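Long-range contact in TssK (Serratia sp. FS14, PDB 5Y0E), which is a baseplate component of the bacterial type VI secretion system, a trimeric structural protein that probably links the baseplate to the membrane complex: residues D71-R76 / L100-Y105. Sequence-based numbering, arbitrary orientation.
Sequences DGTPFR and LALPTY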
loop_
_atom_site.group_PDB
_atom_site.type_symbol
_atom_site.label_atom_id
_atom_site.label_comp_id
_atom_site.label_asym_id
_atom_site.label_seq_id
_atom_site.Cartn_x
_atom_site.Cartn_y
_atom_site.Cartn_z
ATOM N N ASP A 71 -1.142 13.464 -23.353
ATOM C CA ASP A 71 -2.417 13.828 -23.941
ATOM C C ASP A 71 -3.394 12.662 -24.007
ATOM O O ASP A 71 -4.494 12.834 -24.520
ATOM C CB ASP A 71 -2.217 14.405 -25.337
ATOM C CG ASP A 71 -1.843 13.363 -26.333
ATOM O OD1 ASP A 71 -1.357 12.292 -25.932
ATOM O OD2 ASP A 71 -2.019 13.622 -27.523
ATOM N N GLY A 72 -3.016 11.496 -23.505
ATOM C CA GLY A 72 -3.890 10.352 -23.419
ATOM C C GLY A 72 -3.606 9.268 -24.432
ATOM O O GLY A 72 -4.261 8.226 -24.403
ATOM N N THR A 73 -2.640 9.471 -25.300
ATOM C CA THR A 73 -2.470 8.591 -26.431
ATOM C C THR A 73 -1.635 7.386 -26.047
ATOM O O THR A 73 -0.467 7.551 -25.705
ATOM C CB THR A 73 -1.806 9.331 -27.550
ATOM O OG1 THR A 73 -2.529 10.529 -27.789
ATOM C CG2 THR A 73 -1.787 8.482 -28.791
ATOM N N PRO A 74 -2.178 6.181 -26.098
ATOM C CA PRO A 74 -1.359 4.986 -25.886
ATOM C C PRO A 74 -0.473 4.706 -27.079
ATOM O O PRO A 74 -0.780 5.086 -28.205
ATOM C CB PRO A 74 -2.396 3.879 -25.711
ATOM C CG PRO A 74 -3.596 4.377 -26.395
ATOM C CD PRO A 74 -3.596 5.858 -26.293
ATOM N N PHE A 75 0.633 4.021 -26.825
ATOM C CA PHE A 75 1.584 3.700 -27.871
ATOM C C PHE A 75 2.326 2.441 -27.489
ATOM O O PHE A 75 2.452 2.102 -26.317
ATOM C CB PHE A 75 2.599 4.827 -28.120
ATOM C CG PHE A 75 3.477 5.113 -26.942
ATOM C CD1 PHE A 75 4.646 4.418 -26.751
ATOM C CD2 PHE A 75 3.104 6.050 -26.009
ATOM C CE1 PHE A 75 5.412 4.652 -25.663
ATOM C CE2 PHE A 75 3.875 6.287 -24.933
ATOM C CZ PHE A 75 5.030 5.590 -24.752
ATOM N N ARG A 76 2.860 1.788 -28.509
ATOM C CA ARG A 76 3.625 0.565 -28.367
ATOM C C ARG A 76 4.395 0.369 -29.661
ATOM O O ARG A 76 3.813 0.473 -30.738
ATOM C CB ARG A 76 2.706 -0.624 -28.092
ATOM C CG ARG A 76 3.401 -1.962 -28.130
ATOM C CD ARG A 76 2.419 -3.102 -27.918
ATOM N NE ARG A 76 1.507 -2.811 -26.818
ATOM C CZ ARG A 76 1.738 -3.138 -25.549
ATOM N NH1 ARG A 76 2.849 -3.782 -25.214
ATOM N NH2 ARG A 76 0.856 -2.821 -24.607
ATOM N N LEU A 100 10.547 11.631 -25.532
ATOM C CA LEU A 100 9.712 11.019 -26.557
ATOM C C LEU A 100 8.487 11.895 -26.715
ATOM O O LEU A 100 7.810 12.181 -25.735
ATOM C CB LEU A 100 9.315 9.603 -26.162
ATOM C CG LEU A 100 8.462 8.820 -27.153
ATOM C CD1 LEU A 100 9.119 8.840 -28.503
ATOM C CD2 LEU A 100 8.261 7.400 -26.683
ATOM N N ALA A 101 8.250 12.392 -27.909
ATOM C CA ALA A 101 7.167 13.314 -28.100
ATOM C C ALA A 101 6.194 13.004 -29.204
ATOM O O ALA A 101 6.455 12.235 -30.071
ATOM C CB ALA A 101 7.726 14.697 -28.296
ATOM N N LEU A 102 5.051 13.650 -29.141
ATOM C CA LEU A 102 4.005 13.464 -30.106
ATOM C C LEU A 102 3.275 14.748 -30.198
ATOM O O LEU A 102 3.077 15.401 -29.217
ATOM C CB LEU A 102 3.046 12.392 -29.638
ATOM C CG LEU A 102 1.908 12.123 -30.597
ATOM C CD1 LEU A 102 2.429 11.313 -31.755
ATOM C CD2 LEU A 102 0.758 11.425 -29.908
ATOM N N PRO A 103 2.868 15.124 -31.393
ATOM C CA PRO A 103 2.146 16.364 -31.579
ATOM C C PRO A 103 0.765 16.255 -31.022
ATOM O O PRO A 103 0.197 15.204 -31.018
ATOM C CB PRO A 103 2.058 16.478 -33.079
ATOM C CG PRO A 103 3.165 15.667 -33.576
ATOM C CD PRO A 103 3.235 14.516 -32.663
ATOM N N THR A 104 0.242 17.355 -30.537
ATOM C CA THR A 104 -1.098 17.370 -29.994
ATOM C C THR A 104 -2.115 17.435 -31.127
ATOM O O THR A 104 -1.865 18.034 -32.174
ATOM C CB THR A 104 -1.274 18.563 -29.071
ATOM O OG1 THR A 104 -1.243 19.749 -29.851
ATOM C CG2 THR A 104 -0.145 18.626 -28.066
ATOM N N TYR A 105 -3.268 16.802 -30.915
ATOM C CA TYR A 105 -4.343 16.887 -31.891
ATOM C C TYR A 105 -4.914 18.293 -31.921
ATOM O O TYR A 105 -5.314 18.829 -30.888
ATOM C CB TYR A 105 -5.462 15.896 -31.576
ATOM C CG TYR A 105 -6.570 15.964 -32.599
ATOM C CD1 TYR A 105 -7.590 16.898 -32.491
ATOM C CD2 TYR A 105 -6.574 15.128 -33.698
ATOM C CE1 TYR A 105 -8.570 16.987 -33.435
ATOM C CE2 TYR A 105 -7.554 15.213 -34.643
ATOM C CZ TYR A 105 -8.549 16.143 -34.504
ATOM O OH TYR A 105 -9.545 16.233 -35.441
#
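Leu100 and Leu102 both hold CG anti to the backbone N (chi1 near 180° in both), which extends their branches from one face of the strand toward Phe75 and Thr73. Phe75 answers with CG between its own backbone N and carbonyl carbon (chi1 63°), and the side chains of Phe75 and Leu100 meet tip to tip: CD2 of Leu100 lies 4.1 Å from CE1 of Phe75, approaching the ring obliquely. Leu102 instead crosses Thr73 at about a right angle, its CD2 4.0 Å from both CG2 and OG1 of Thr73. No hydrogen bond joins the two segments, and the touching parts run 122° apart, so the evidence is for side-chain packing between two sheets: strand 74-78 is an outer strand of a three-stranded antiparallel sheet within this chain, whereas 96-103 runs inside a six-stranded mixed one. Leu149 of that second sheet touches both Phe75 and Leu102. Ahead of strand 74-78 an Asx turn fixes Thr73: Asp71 OD1 accepts from Thr73 N at 3.2 Å and from Thr73 OG1 at 2.8 Å, both reaching it from the same face of the carboxylate. Arg123 gathers the polar groups beside this packing, forming a salt bridge with Asp71 OD2 and hydrogen bonds with Thr73 OG1 and Pro103 O. On the turn itself, the carbonyl of Gly72 accepts from Trp34 NE1 of a second subunit, placing this corner at the trimer interface.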